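Local coordinates for protein aminopeptidase C (Lactobacillus rhamnosus, PDB 4K7C) that probably removes amino acids from the N-terminal ends of peptides, acting as a papain-like cysteine aminopeptidase, at residues 70-75 with 98-103; 76-81 with 253-258; 136-141 with 171-176; 146-151 with 282-287. One frame throughout, in Å; residues are numbered along the deposited sequence.

Contact 1: residues 70-75 with 98-103; sequences CWMFAA and YTFFWD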
loop_
_atom_site.group_PDB
_atom_site.type_symbol
_atom_site.label_atom_id
_atom_site.label_comp_id
_atom_site.label_asym_id
_atom_site.label_seq_id
_atom_site.Cartn_x
_atom_site.Cartn_y
_atom_site.Cartn_z
ATOM N N CYS A 70 4.821 5.670 -28.658
ATOM C CA CYS A 70 5.327 7.044 -28.442
ATOM C C CYS A 70 5.164 7.903 -29.709
ATOM O O CYS A 70 4.592 8.970 -29.635
ATOM C CB CYS A 70 6.772 6.999 -27.984
ATOM S SG CYS A 70 7.755 6.306 -29.281
ATOM N N TRP A 71 5.518 7.343 -30.871
ATOM C CA TRP A 71 5.483 8.065 -32.163
ATOM C C TRP A 71 4.095 8.634 -32.468
ATOM O O TRP A 71 3.980 9.751 -32.897
ATOM C CB TRP A 71 5.947 7.164 -33.285
ATOM C CG TRP A 71 5.095 5.915 -33.547
ATOM C CD1 TRP A 71 4.842 4.860 -32.690
ATOM C CD2 TRP A 71 4.430 5.590 -34.772
ATOM N NE1 TRP A 71 4.048 3.941 -33.294
ATOM C CE2 TRP A 71 3.822 4.331 -34.591
ATOM C CE3 TRP A 71 4.299 6.232 -35.992
ATOM C CZ2 TRP A 71 3.109 3.706 -35.602
ATOM C CZ3 TRP A 71 3.602 5.585 -37.015
ATOM C CH2 TRP A 71 3.032 4.363 -36.816
HETATM N N MSE A 72 3.062 7.855 -32.146
HETATM C CA MSE A 72 1.663 8.271 -32.316
HETATM C C MSE A 72 1.232 9.328 -31.323
HETATM O O MSE A 72 0.639 10.320 -31.661
HETATM C CB MSE A 72 0.689 7.102 -32.145
HETATM C CG MSE A 72 0.960 5.907 -32.943
HETATM SE SE MSE A 72 -0.435 4.602 -32.463
HETATM C CE MSE A 72 0.423 3.433 -33.734
ATOM N N PHE A 73 1.563 9.104 -30.056
ATOM C CA PHE A 73 1.276 10.059 -28.993
ATOM C C PHE A 73 1.921 11.387 -29.309
ATOM O O PHE A 73 1.260 12.448 -29.202
ATOM C CB PHE A 73 1.708 9.533 -27.589
ATOM C CG PHE A 73 0.668 8.636 -26.963
ATOM C CD1 PHE A 73 -0.106 9.089 -25.899
ATOM C CD2 PHE A 73 0.455 7.398 -27.434
ATOM C CE1 PHE A 73 -1.072 8.302 -25.337
ATOM C CE2 PHE A 73 -0.517 6.568 -26.889
ATOM C CZ PHE A 73 -1.318 7.048 -25.861
ATOM N N ALA A 74 3.186 11.335 -29.738
ATOM C CA ALA A 74 3.906 12.563 -30.044
ATOM C C ALA A 74 3.324 13.298 -31.262
ATOM O O ALA A 74 3.089 14.508 -31.234
ATOM C CB ALA A 74 5.365 12.293 -30.236
ATOM N N ALA A 75 3.020 12.579 -32.290
ATOM C CA ALA A 75 2.400 13.225 -33.481
ATOM C C ALA A 75 1.066 13.807 -33.079
ATOM O O ALA A 75 0.754 14.970 -33.414
ATOM C CB ALA A 75 2.236 12.269 -34.609
ATOM N N TYR A 98 -7.238 4.839 -32.054
ATOM C CA TYR A 98 -7.668 4.952 -33.460
ATOM C C TYR A 98 -6.489 4.705 -34.393
ATOM O O TYR A 98 -6.579 3.840 -35.262
ATOM C CB TYR A 98 -8.409 6.289 -33.731
ATOM C CG TYR A 98 -9.062 6.349 -35.102
ATOM C CD1 TYR A 98 -10.287 5.733 -35.382
ATOM C CD2 TYR A 98 -8.408 6.984 -36.129
ATOM C CE1 TYR A 98 -10.855 5.807 -36.661
ATOM C CE2 TYR A 98 -8.948 6.999 -37.426
ATOM C CZ TYR A 98 -10.179 6.464 -37.646
ATOM O OH TYR A 98 -10.751 6.543 -38.955
ATOM N N THR A 99 -5.370 5.414 -34.161
ATOM C CA THR A 99 -4.188 5.245 -34.993
ATOM C C THR A 99 -3.580 3.902 -34.762
ATOM O O THR A 99 -3.061 3.284 -35.690
ATOM C CB THR A 99 -3.127 6.350 -34.747
ATOM O OG1 THR A 99 -3.035 6.611 -33.318
ATOM C CG2 THR A 99 -3.506 7.612 -35.433
ATOM N N PHE A 100 -3.761 3.337 -33.548
ATOM C CA PHE A 100 -3.140 2.053 -33.206
ATOM C C PHE A 100 -3.841 0.942 -33.981
ATOM O O PHE A 100 -3.222 -0.025 -34.536
ATOM C CB PHE A 100 -3.278 1.791 -31.712
ATOM C CG PHE A 100 -2.360 0.704 -31.148
ATOM C CD1 PHE A 100 -1.013 0.619 -31.464
ATOM C CD2 PHE A 100 -2.849 -0.181 -30.178
ATOM C CE1 PHE A 100 -0.202 -0.299 -30.875
ATOM C CE2 PHE A 100 -2.033 -1.130 -29.558
ATOM C CZ PHE A 100 -0.697 -1.180 -29.901
ATOM N N PHE A 101 -5.149 1.029 -34.026
ATOM C CA PHE A 101 -5.916 0.043 -34.792
ATOM C C PHE A 101 -5.448 -0.072 -36.280
ATOM O O PHE A 101 -5.124 -1.137 -36.742
ATOM C CB PHE A 101 -7.451 0.348 -34.659
ATOM C CG PHE A 101 -8.342 -0.691 -35.379
ATOM C CD1 PHE A 101 -9.048 -1.667 -34.708
ATOM C CD2 PHE A 101 -8.410 -0.677 -36.761
ATOM C CE1 PHE A 101 -9.844 -2.571 -35.412
ATOM C CE2 PHE A 101 -9.165 -1.594 -37.455
ATOM C CZ PHE A 101 -9.835 -2.574 -36.792
ATOM N N TRP A 102 -5.471 1.065 -36.996
ATOM C CA TRP A 102 -5.182 1.141 -38.414
ATOM C C TRP A 102 -3.713 0.850 -38.684
ATOM O O TRP A 102 -3.386 0.146 -39.635
ATOM C CB TRP A 102 -5.589 2.477 -38.941
ATOM C CG TRP A 102 -7.077 2.649 -38.937
ATOM C CD1 TRP A 102 -7.804 3.629 -38.323
ATOM C CD2 TRP A 102 -8.027 1.809 -39.600
ATOM N NE1 TRP A 102 -9.146 3.446 -38.577
ATOM C CE2 TRP A 102 -9.303 2.341 -39.353
ATOM C CE3 TRP A 102 -7.924 0.672 -40.380
ATOM C CZ2 TRP A 102 -10.513 1.755 -39.888
ATOM C CZ3 TRP A 102 -9.097 0.064 -40.881
ATOM C CH2 TRP A 102 -10.370 0.593 -40.623
ATOM N N ASP A 103 -2.847 1.242 -37.760
ATOM C CA ASP A 103 -1.454 0.915 -37.869
ATOM C C ASP A 103 -1.219 -0.612 -37.869
ATOM O O ASP A 103 -0.557 -1.232 -38.771
ATOM C CB ASP A 103 -0.631 1.589 -36.768
ATOM C CG ASP A 103 0.845 1.329 -36.927
ATOM O OD1 ASP A 103 1.379 1.674 -38.011
ATOM O OD2 ASP A 103 1.489 0.773 -35.934
#
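In the papain-like fold, helix 70-87 is the helix that carries the catalytic cysteine at its N-terminal end in relatives. Helix 96-117 packs beside its first turns; the axes of the two short segments approach to 10.5 Å, with their N-to-C directions 135° apart. Trp71 holds CG in the crowded position between the backbone N and the carbonyl carbon (chi1 62°), and its six-membered ring meets Asp103 tip to tip. Trp71 CZ2 lies 3.4 Å from Asp103 OD2, with the carboxylate at the ring edge and its plane turned 69° from the indole, so that acidic oxygens face ring C-H groups. Trp71 NE1 is hydrogen-bonded to Asp138 O, while the carboxylate has a salt bridge to Lys107 and a hydrogen bond from Asn284. An alanine in place of Asp103 would remove the carboxylate that Lys107 and Asn284 bind and would probably loosen the seat of the Trp71 edge. Met72, a selenomethionine extended beyond CG, slides past Thr99, whose OG1 is hydrogen-bonded to Gln96 O; Met72 SE is 3.4 Å from Thr99 OG1. It also forms an oblique Met-aromatic contact with Phe100, and Met72 CE touches that ring edge, 3.9 Å from Phe100 CD1.

Contact 2: residues 76-81 with 253-258; sequences LNTMRH and VGWNLD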
loop_
_atom_site.group_PDB
_atom_site.type_symbol
_atom_site.label_atom_id
_atom_site.label_comp_id
_atom_site.label_asym_id
_atom_site.label_seq_id
_atom_site.Cartn_x
_atom_site.Cartn_y
_atom_site.Cartn_z
ATOM N N LEU A 76 0.207 12.993 -32.430
ATOM C CA LEU A 76 -1.094 13.485 -32.044
ATOM C C LEU A 76 -1.001 14.669 -31.047
ATOM O O LEU A 76 -1.870 15.527 -30.987
ATOM C CB LEU A 76 -1.967 12.348 -31.476
ATOM C CG LEU A 76 -2.337 11.250 -32.512
ATOM C CD1 LEU A 76 -2.996 10.012 -31.868
ATOM C CD2 LEU A 76 -3.229 11.783 -33.609
ATOM N N ASN A 77 0.091 14.723 -30.282
ATOM C CA ASN A 77 0.324 15.845 -29.416
ATOM C C ASN A 77 0.465 17.134 -30.224
ATOM O O ASN A 77 -0.149 18.145 -29.906
ATOM C CB ASN A 77 1.588 15.665 -28.538
ATOM C CG ASN A 77 1.344 14.770 -27.321
ATOM O OD1 ASN A 77 0.211 14.596 -26.862
ATOM N ND2 ASN A 77 2.465 14.213 -26.752
ATOM N N THR A 78 1.233 17.083 -31.276
ATOM C CA THR A 78 1.465 18.271 -32.145
ATOM C C THR A 78 0.111 18.761 -32.693
ATOM O O THR A 78 -0.181 19.945 -32.612
ATOM C CB THR A 78 2.482 18.104 -33.281
ATOM O OG1 THR A 78 2.115 17.125 -34.249
ATOM C CG2 THR A 78 3.905 17.745 -32.661
HETATM N N MSE A 79 -0.724 17.826 -33.084
HETATM C CA MSE A 79 -2.060 18.176 -33.707
HETATM C C MSE A 79 -2.999 18.706 -32.664
HETATM O O MSE A 79 -3.626 19.731 -32.846
HETATM C CB MSE A 79 -2.569 16.862 -34.307
HETATM C CG MSE A 79 -1.816 16.499 -35.532
HETATM SE SE MSE A 79 -2.438 14.803 -36.251
HETATM C CE MSE A 79 -0.937 14.685 -37.426
ATOM N N ARG A 80 -3.063 18.042 -31.504
ATOM C CA ARG A 80 -4.033 18.433 -30.461
ATOM C C ARG A 80 -3.663 19.748 -29.818
ATOM O O ARG A 80 -4.562 20.436 -29.325
ATOM C CB ARG A 80 -4.185 17.363 -29.375
ATOM C CG ARG A 80 -3.092 17.387 -28.296
ATOM C CD ARG A 80 -3.106 16.035 -27.607
ATOM N NE ARG A 80 -2.093 15.910 -26.556
ATOM C CZ ARG A 80 -2.288 16.185 -25.276
ATOM N NH1 ARG A 80 -3.500 16.503 -24.825
ATOM N NH2 ARG A 80 -1.270 16.027 -24.427
ATOM N N HIS A 81 -2.385 20.114 -29.795
ATOM C CA HIS A 81 -2.072 21.481 -29.256
ATOM C C HIS A 81 -2.626 22.590 -30.229
ATOM O O HIS A 81 -3.071 23.640 -29.790
ATOM C CB HIS A 81 -0.588 21.659 -28.921
ATOM C CG HIS A 81 -0.059 20.666 -27.931
ATOM N ND1 HIS A 81 -0.771 20.264 -26.819
ATOM C CD2 HIS A 81 1.106 19.982 -27.897
ATOM C CE1 HIS A 81 -0.050 19.371 -26.141
ATOM N NE2 HIS A 81 1.069 19.157 -26.797
ATOM N N VAL A 253 -8.081 20.036 -37.459
ATOM C CA VAL A 253 -6.644 20.124 -37.611
ATOM C C VAL A 253 -6.301 20.897 -38.876
ATOM O O VAL A 253 -5.612 21.922 -38.815
ATOM C CB VAL A 253 -5.979 18.712 -37.593
ATOM C CG1 VAL A 253 -4.446 18.839 -37.607
ATOM C CG2 VAL A 253 -6.308 17.986 -36.293
ATOM N N GLY A 254 -6.707 20.402 -40.037
ATOM C CA GLY A 254 -6.625 21.230 -41.234
ATOM C C GLY A 254 -5.258 21.320 -41.901
ATOM O O GLY A 254 -5.069 22.152 -42.806
ATOM N N TRP A 255 -4.315 20.426 -41.537
ATOM C CA TRP A 255 -2.997 20.403 -42.138
ATOM C C TRP A 255 -2.980 19.722 -43.495
ATOM O O TRP A 255 -3.830 18.917 -43.787
ATOM C CB TRP A 255 -2.028 19.652 -41.217
ATOM C CG TRP A 255 -1.862 20.211 -39.905
ATOM C CD1 TRP A 255 -2.409 21.320 -39.411
ATOM C CD2 TRP A 255 -1.041 19.661 -38.846
ATOM N NE1 TRP A 255 -1.992 21.534 -38.119
ATOM C CE2 TRP A 255 -1.158 20.509 -37.752
ATOM C CE3 TRP A 255 -0.230 18.546 -38.754
ATOM C CZ2 TRP A 255 -0.489 20.268 -36.521
ATOM C CZ3 TRP A 255 0.446 18.302 -37.533
ATOM C CH2 TRP A 255 0.312 19.186 -36.455
ATOM N N ASN A 256 -2.025 20.163 -44.317
ATOM C CA ASN A 256 -1.620 19.460 -45.496
ATOM C C ASN A 256 -0.356 18.763 -45.079
ATOM O O ASN A 256 0.699 19.416 -44.866
ATOM C CB ASN A 256 -1.396 20.410 -46.658
ATOM C CG ASN A 256 -0.888 19.699 -47.865
ATOM O OD1 ASN A 256 -0.693 18.482 -47.886
ATOM N ND2 ASN A 256 -0.657 20.459 -48.903
ATOM N N LEU A 257 -0.490 17.442 -45.027
ATOM C CA LEU A 257 0.530 16.557 -44.507
ATOM C C LEU A 257 1.747 16.536 -45.419
ATOM O O LEU A 257 2.866 16.246 -44.960
ATOM C CB LEU A 257 -0.015 15.176 -44.193
ATOM C CG LEU A 257 -0.949 15.214 -42.962
ATOM C CD1 LEU A 257 -1.657 13.882 -42.842
ATOM C CD2 LEU A 257 -0.300 15.608 -41.641
ATOM N N ASP A 258 1.582 16.991 -46.657
ATOM C CA ASP A 258 2.747 17.244 -47.461
ATOM C C ASP A 258 3.706 18.327 -47.018
ATOM O O ASP A 258 4.816 18.398 -47.593
ATOM C CB ASP A 258 2.323 17.630 -48.929
ATOM C CG ASP A 258 2.097 16.449 -49.796
ATOM O OD1 ASP A 258 2.854 15.452 -49.702
ATOM O OD2 ASP A 258 1.151 16.531 -50.638
#
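A combined CH-pi and Met-aromatic contact joins helix 70-87 of the papain-like fold to the loop that leads from helix 245-253 to strand 260-264. The chain leaves helical geometry at Gly254, whose positive phi (80°) suits glycine, and Trp255 then lays its indole against the helix. Met79, a selenomethionine, has CG beside the backbone N and anti to the carbonyl carbon, which lays that methylene over the six-membered ring: Met79 CG is 3.9 Å from the Trp255 ring centroid and 29° off its normal. Further out along the extended chain, Met79 SE meets the same ring obliquely, 5.2 Å from its centroid. Val253 CG1 rests on this face too, 4.1 Å from Met79 CG, so the two aliphatic groups share it. Thr78 approaches at the rim, with OG1 near the ring plane and 3.5 Å from Trp255 CH2; its hydrogen bond goes back to Ala75 O. An alanine in place of Trp255 would remove the surface on which Met79 and Val253 rest and would probably weaken the hold of the loop on the helix. Beyond the indole, Asn256 OD1 accepts from Asp258 N in an Asx turn. Leu257 packs on helix 142-152 and reaches back to Met79, with Leu257 CD2 4.4 Å from Met79 CE.

Contact 3: residues 136-141 with 171-176; sequences QQDGGQ and ELNGLL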
loop_
_atom_site.group_PDB
_atom_site.type_symbol
_atom_site.label_atom_id
_atom_site.label_comp_id
_atom_site.label_asym_id
_atom_site.label_seq_id
_atom_site.Cartn_x
_atom_site.Cartn_y
_atom_site.Cartn_z
ATOM N N GLN A 136 5.362 -7.379 -36.892
ATOM C CA GLN A 136 4.989 -6.016 -36.676
ATOM C C GLN A 136 5.394 -5.616 -35.273
ATOM O O GLN A 136 5.807 -6.462 -34.489
ATOM C CB GLN A 136 3.511 -5.827 -36.910
ATOM C CG GLN A 136 2.651 -6.765 -36.064
ATOM C CD GLN A 136 2.361 -6.204 -34.676
ATOM O OE1 GLN A 136 1.973 -5.031 -34.497
ATOM N NE2 GLN A 136 2.556 -7.019 -33.693
ATOM N N GLN A 137 5.252 -4.351 -34.953
ATOM C CA GLN A 137 5.472 -3.874 -33.605
ATOM C C GLN A 137 4.693 -2.596 -33.393
ATOM O O GLN A 137 4.113 -2.041 -34.318
ATOM C CB GLN A 137 6.974 -3.655 -33.389
ATOM C CG GLN A 137 7.630 -2.644 -34.326
ATOM C CD GLN A 137 9.142 -2.537 -34.133
ATOM O OE1 GLN A 137 9.578 -2.073 -33.125
ATOM N NE2 GLN A 137 9.926 -2.956 -35.133
ATOM N N ASP A 138 4.699 -2.112 -32.168
ATOM C CA ASP A 138 4.006 -0.847 -31.824
ATOM C C ASP A 138 4.587 0.390 -32.437
ATOM O O ASP A 138 3.830 1.294 -32.737
ATOM C CB ASP A 138 3.893 -0.623 -30.306
ATOM C CG ASP A 138 2.921 -1.580 -29.606
ATOM O OD1 ASP A 138 2.284 -2.491 -30.195
ATOM O OD2 ASP A 138 2.820 -1.488 -28.344
ATOM N N GLY A 139 5.927 0.470 -32.571
ATOM C CA GLY A 139 6.563 1.665 -33.000
ATOM C C GLY A 139 6.418 2.069 -34.465
ATOM O O GLY A 139 6.092 1.243 -35.354
ATOM N N GLY A 140 6.895 3.284 -34.719
ATOM C CA GLY A 140 6.892 3.802 -36.071
ATOM C C GLY A 140 7.706 5.065 -36.266
ATOM O O GLY A 140 8.602 5.412 -35.471
ATOM N N GLN A 141 7.463 5.722 -37.399
ATOM C CA GLN A 141 8.103 6.967 -37.736
ATOM C C GLN A 141 7.032 7.942 -38.265
ATOM O O GLN A 141 5.909 7.524 -38.622
ATOM C CB GLN A 141 9.226 6.686 -38.779
ATOM C CG GLN A 141 10.184 5.582 -38.381
ATOM C CD GLN A 141 11.530 5.612 -39.099
ATOM O OE1 GLN A 141 11.859 6.568 -39.799
ATOM N NE2 GLN A 141 12.321 4.586 -38.902
ATOM N N GLU A 171 0.165 -8.828 -25.058
ATOM C CA GLU A 171 -0.563 -10.047 -25.470
ATOM C C GLU A 171 -1.065 -9.946 -26.952
ATOM O O GLU A 171 -0.988 -10.916 -27.745
ATOM C CB GLU A 171 -1.727 -10.348 -24.528
ATOM C CG GLU A 171 -1.454 -10.637 -23.012
ATOM C CD GLU A 171 -2.636 -10.184 -21.938
ATOM O OE1 GLU A 171 -3.902 -10.469 -22.085
ATOM O OE2 GLU A 171 -2.272 -9.534 -20.854
ATOM N N LEU A 172 -1.514 -8.760 -27.323
ATOM C CA LEU A 172 -1.925 -8.519 -28.707
ATOM C C LEU A 172 -0.715 -8.696 -29.637
ATOM O O LEU A 172 -0.838 -9.348 -30.646
ATOM C CB LEU A 172 -2.600 -7.137 -28.861
ATOM C CG LEU A 172 -2.799 -6.604 -30.305
ATOM C CD1 LEU A 172 -3.686 -7.581 -31.046
ATOM C CD2 LEU A 172 -3.315 -5.204 -30.272
ATOM N N ASN A 173 0.433 -8.094 -29.330
ATOM C CA ASN A 173 1.587 -8.277 -30.218
ATOM C C ASN A 173 1.990 -9.751 -30.282
ATOM O O ASN A 173 2.313 -10.255 -31.377
ATOM C CB ASN A 173 2.791 -7.438 -29.804
ATOM C CG ASN A 173 2.556 -5.990 -30.109
ATOM O OD1 ASN A 173 2.129 -5.660 -31.214
ATOM N ND2 ASN A 173 2.756 -5.134 -29.148
ATOM N N GLY A 174 1.949 -10.446 -29.133
ATOM C CA GLY A 174 2.312 -11.882 -29.141
ATOM C C GLY A 174 1.427 -12.703 -30.059
ATOM O O GLY A 174 1.877 -13.517 -30.870
ATOM N N LEU A 175 0.114 -12.497 -29.969
ATOM C CA LEU A 175 -0.849 -13.298 -30.761
ATOM C C LEU A 175 -0.848 -12.855 -32.210
ATOM O O LEU A 175 -0.827 -13.709 -33.093
ATOM C CB LEU A 175 -2.296 -13.155 -30.203
ATOM C CG LEU A 175 -3.381 -13.959 -30.929
ATOM C CD1 LEU A 175 -3.061 -15.446 -30.842
ATOM C CD2 LEU A 175 -4.767 -13.578 -30.337
ATOM N N LEU A 176 -0.664 -11.561 -32.448
ATOM C CA LEU A 176 -0.717 -11.115 -33.840
ATOM C C LEU A 176 0.572 -11.603 -34.567
ATOM O O LEU A 176 0.521 -12.035 -35.722
ATOM C CB LEU A 176 -0.923 -9.613 -33.943
ATOM C CG LEU A 176 -0.981 -9.022 -35.363
ATOM C CD1 LEU A 176 -2.116 -9.690 -36.109
ATOM C CD2 LEU A 176 -1.178 -7.543 -35.192
#
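The backbone is extended through Gln136 and Gln137, bends at Asp138, and passes closest to helix 170-192 where the CA atoms of Gln137 and Asn173 are 6.8 Å apart. Asn173 carries the contact, its amide held at both ends. Its oxygen receives Gln136 NE2: the bond to Asn173 OD1 is 2.9 Å long, falls on a lone pair in the carbonyl plane and is nearly straight at 163°, with the two amide planes 25° apart. Its nitrogen donates in the other direction, Asn173 ND2 lying 2.9 Å from Asp138 OD1. Here the donor stands above the carboxylate plane, 47° out of it. Two bonds of opposite sense settle which end of the Asn173 amide is oxygen and restrain its rotation. Gln136 is bent at chi2, which brings its amide carbon against an aliphatic branch, Leu176 CD2 being 3.8 Å from Gln136 CD. Asn173 OD1 lies 3.3 Å from both Gln136 OE1 and Asp138 OD1, acceptors all, without bonding. Lys104 NZ of helix 96-117 makes a hydrogen bond to Gln136 OE1 and a salt bridge to Asp138 OD1, probably easing this crowding and favouring an ionised Asp138, while Gln136 NE2 also donates to Asn177 OD1 and Asp138 OD2 accepts from Ser169 OG and Gly68 N. Further on, Gly140 shares backbone hydrogen bonds with the C-terminal Ala446, consistent with the bleomycin hydrolase relatives whose C terminus lies in the active-site cleft. The loop ends at Gln141, the N-cap of helix 142-152, and helix 170-192 packs on helices 96-117 and 197-219 through Leu172 and touches a second subunit through Glu171 and Leu175.

Contact 4: residues 146-151 with 282-287; sequences SALIEK and LGNVVG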
loop_
_atom_site.group_PDB
_atom_site.type_symbol
_atom_site.label_atom_id
_atom_site.label_comp_id
_atom_site.label_asym_id
_atom_site.label_seq_id
_atom_site.Cartn_x
_atom_site.Cartn_y
_atom_site.Cartn_z
ATOM N N SER A 146 1.615 9.955 -40.652
ATOM C CA SER A 146 0.943 10.695 -41.720
ATOM C C SER A 146 0.168 9.830 -42.671
ATOM O O SER A 146 -0.991 10.158 -42.993
ATOM C CB SER A 146 1.922 11.568 -42.503
ATOM O OG SER A 146 2.227 12.594 -41.677
ATOM N N ALA A 147 0.775 8.740 -43.118
ATOM C CA ALA A 147 0.122 7.835 -44.020
ATOM C C ALA A 147 -1.216 7.386 -43.446
ATOM O O ALA A 147 -2.222 7.284 -44.173
ATOM C CB ALA A 147 0.966 6.615 -44.312
ATOM N N LEU A 148 -1.229 7.090 -42.130
ATOM C CA LEU A 148 -2.443 6.673 -41.479
ATOM C C LEU A 148 -3.484 7.747 -41.433
ATOM O O LEU A 148 -4.636 7.461 -41.731
ATOM C CB LEU A 148 -2.176 6.154 -40.032
ATOM C CG LEU A 148 -1.345 4.871 -39.997
ATOM C CD1 LEU A 148 -0.797 4.666 -38.591
ATOM C CD2 LEU A 148 -2.165 3.675 -40.424
ATOM N N ILE A 149 -3.076 8.983 -41.171
ATOM C CA ILE A 149 -4.006 10.073 -41.049
ATOM C C ILE A 149 -4.586 10.442 -42.416
ATOM O O ILE A 149 -5.764 10.774 -42.516
ATOM C CB ILE A 149 -3.332 11.185 -40.294
ATOM C CG1 ILE A 149 -3.307 10.731 -38.804
ATOM C CG2 ILE A 149 -4.084 12.518 -40.378
ATOM C CD1 ILE A 149 -2.721 11.773 -37.989
ATOM N N GLU A 150 -3.727 10.389 -43.444
ATOM C CA GLU A 150 -4.170 10.636 -44.814
ATOM C C GLU A 150 -5.261 9.648 -45.186
ATOM O O GLU A 150 -6.230 10.030 -45.807
ATOM C CB GLU A 150 -3.007 10.561 -45.792
ATOM C CG GLU A 150 -2.146 11.799 -45.592
ATOM C CD GLU A 150 -0.906 11.803 -46.426
ATOM O OE1 GLU A 150 -0.607 12.896 -46.934
ATOM O OE2 GLU A 150 -0.241 10.750 -46.530
ATOM N N LYS A 151 -5.122 8.397 -44.813
ATOM C CA LYS A 151 -6.056 7.383 -45.290
ATOM C C LYS A 151 -7.328 7.293 -44.398
ATOM O O LYS A 151 -8.449 6.979 -44.903
ATOM C CB LYS A 151 -5.361 6.051 -45.390
ATOM C CG LYS A 151 -6.260 4.934 -45.864
ATOM C CD LYS A 151 -5.431 3.699 -46.182
ATOM C CE LYS A 151 -6.272 2.713 -46.919
ATOM N NZ LYS A 151 -5.426 1.586 -47.321
ATOM N N LEU A 282 10.639 -0.841 -45.060
ATOM C CA LEU A 282 10.097 -0.192 -43.814
ATOM C C LEU A 282 8.774 0.592 -44.130
ATOM O O LEU A 282 8.741 1.399 -45.067
ATOM C CB LEU A 282 11.081 0.815 -43.209
ATOM C CG LEU A 282 10.593 1.879 -42.224
ATOM C CD1 LEU A 282 10.271 1.316 -40.879
ATOM C CD2 LEU A 282 11.549 3.086 -41.999
ATOM N N GLY A 283 7.735 0.394 -43.337
ATOM C CA GLY A 283 6.416 0.955 -43.710
ATOM C C GLY A 283 5.251 0.389 -42.964
ATOM O O GLY A 283 5.399 -0.489 -42.135
ATOM N N ASN A 284 4.058 0.955 -43.203
ATOM C CA ASN A 284 2.842 0.337 -42.737
ATOM C C ASN A 284 1.761 0.307 -43.813
ATOM O O ASN A 284 1.043 -0.665 -43.918
ATOM C CB ASN A 284 2.233 1.033 -41.503
ATOM C CG ASN A 284 2.189 2.559 -41.581
ATOM O OD1 ASN A 284 2.626 3.218 -42.551
ATOM N ND2 ASN A 284 1.739 3.147 -40.518
ATOM N N VAL A 285 1.593 1.411 -44.526
ATOM C CA VAL A 285 0.364 1.506 -45.384
ATOM C C VAL A 285 0.797 1.245 -46.850
ATOM O O VAL A 285 1.418 2.086 -47.446
ATOM C CB VAL A 285 -0.316 2.851 -45.368
ATOM C CG1 VAL A 285 -1.538 2.853 -46.328
ATOM C CG2 VAL A 285 -0.772 3.181 -43.924
ATOM N N VAL A 286 0.512 0.052 -47.329
ATOM C CA VAL A 286 0.787 -0.258 -48.736
ATOM C C VAL A 286 -0.041 0.709 -49.554
ATOM O O VAL A 286 -1.285 0.846 -49.375
ATOM C CB VAL A 286 0.546 -1.741 -49.132
ATOM C CG1 VAL A 286 0.661 -1.980 -50.671
ATOM C CG2 VAL A 286 1.482 -2.672 -48.380
ATOM N N GLY A 287 0.655 1.354 -50.500
ATOM C CA GLY A 287 0.025 2.297 -51.348
ATOM C C GLY A 287 0.073 3.716 -50.828
ATOM O O GLY A 287 -0.282 4.638 -51.539
HETATM O O HOH W 1 -3.485 2.571 -49.283
#
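Helix 142-152 of the papain-like fold packs here against the irregular connection between strands 275-279 and 293-295. Val285 is the main apolar contributor from the loop, its two methyls dividing the helix surface between them. Val285 CG2 lies 3.9 Å from Ala147 CB and is also 3.8 Å from Leu148 CD2. The other methyl, Val285 CG1, rests 4.0 Å from Lys151 CD, against the aliphatic part of a fully extended lysine. Asn284 comes in beside Leu148, crossing it obliquely, with Asn284 ND2 3.5 Å from Leu148 CD1. Its CG sits in the crowded position between the backbone N and the carbonyl carbon (chi1 45°), and OD1 curls back to take a weak bond from the next backbone nitrogen, Val285 N. The buried amide nitrogen finds its polar partners in Asp103 OD1 and Met144 O, so the approach of Leu148 covers a group already satisfied. Beyond Val285, a water accepts from Lys151 NZ at 2.9 Å and donates to Val286 O at 2.8 Å, bridging the helix to the loop backbone. Lys151 NZ also forms a salt bridge with Glu106 and a hydrogen bond to Ile5 O of a second subunit. One lysine therefore serves two environments: its CD methylene adds to the apolar seat of Val285, while its charged end is bound by a water, an acidic side chain and a backbone oxygen of a neighbouring chain.

Overall arrangement
From the N terminus, contact 1 closes the shortest of the four loops, bringing helix 96-117 back onto the start of helix 70-87, and it closes before contacts 3 and 4 open. Contact 2 begins further along helix 70-87 and crosses contact 1, closing a loop of 171 residues. Contact 3 lies wholly within that span, and contact 4 crosses both contacts 2 and 3. Contact 1 touches the other three, whereas contacts 2 and 3 remain about 10 Å apart at their nearest atoms. Contacts 1 and 3 tie helices and their connections to one another, while contacts 2 and 4 join helices 70-87 and 142-152 to the connections bordering strands 260-264, 275-279 and 293-295.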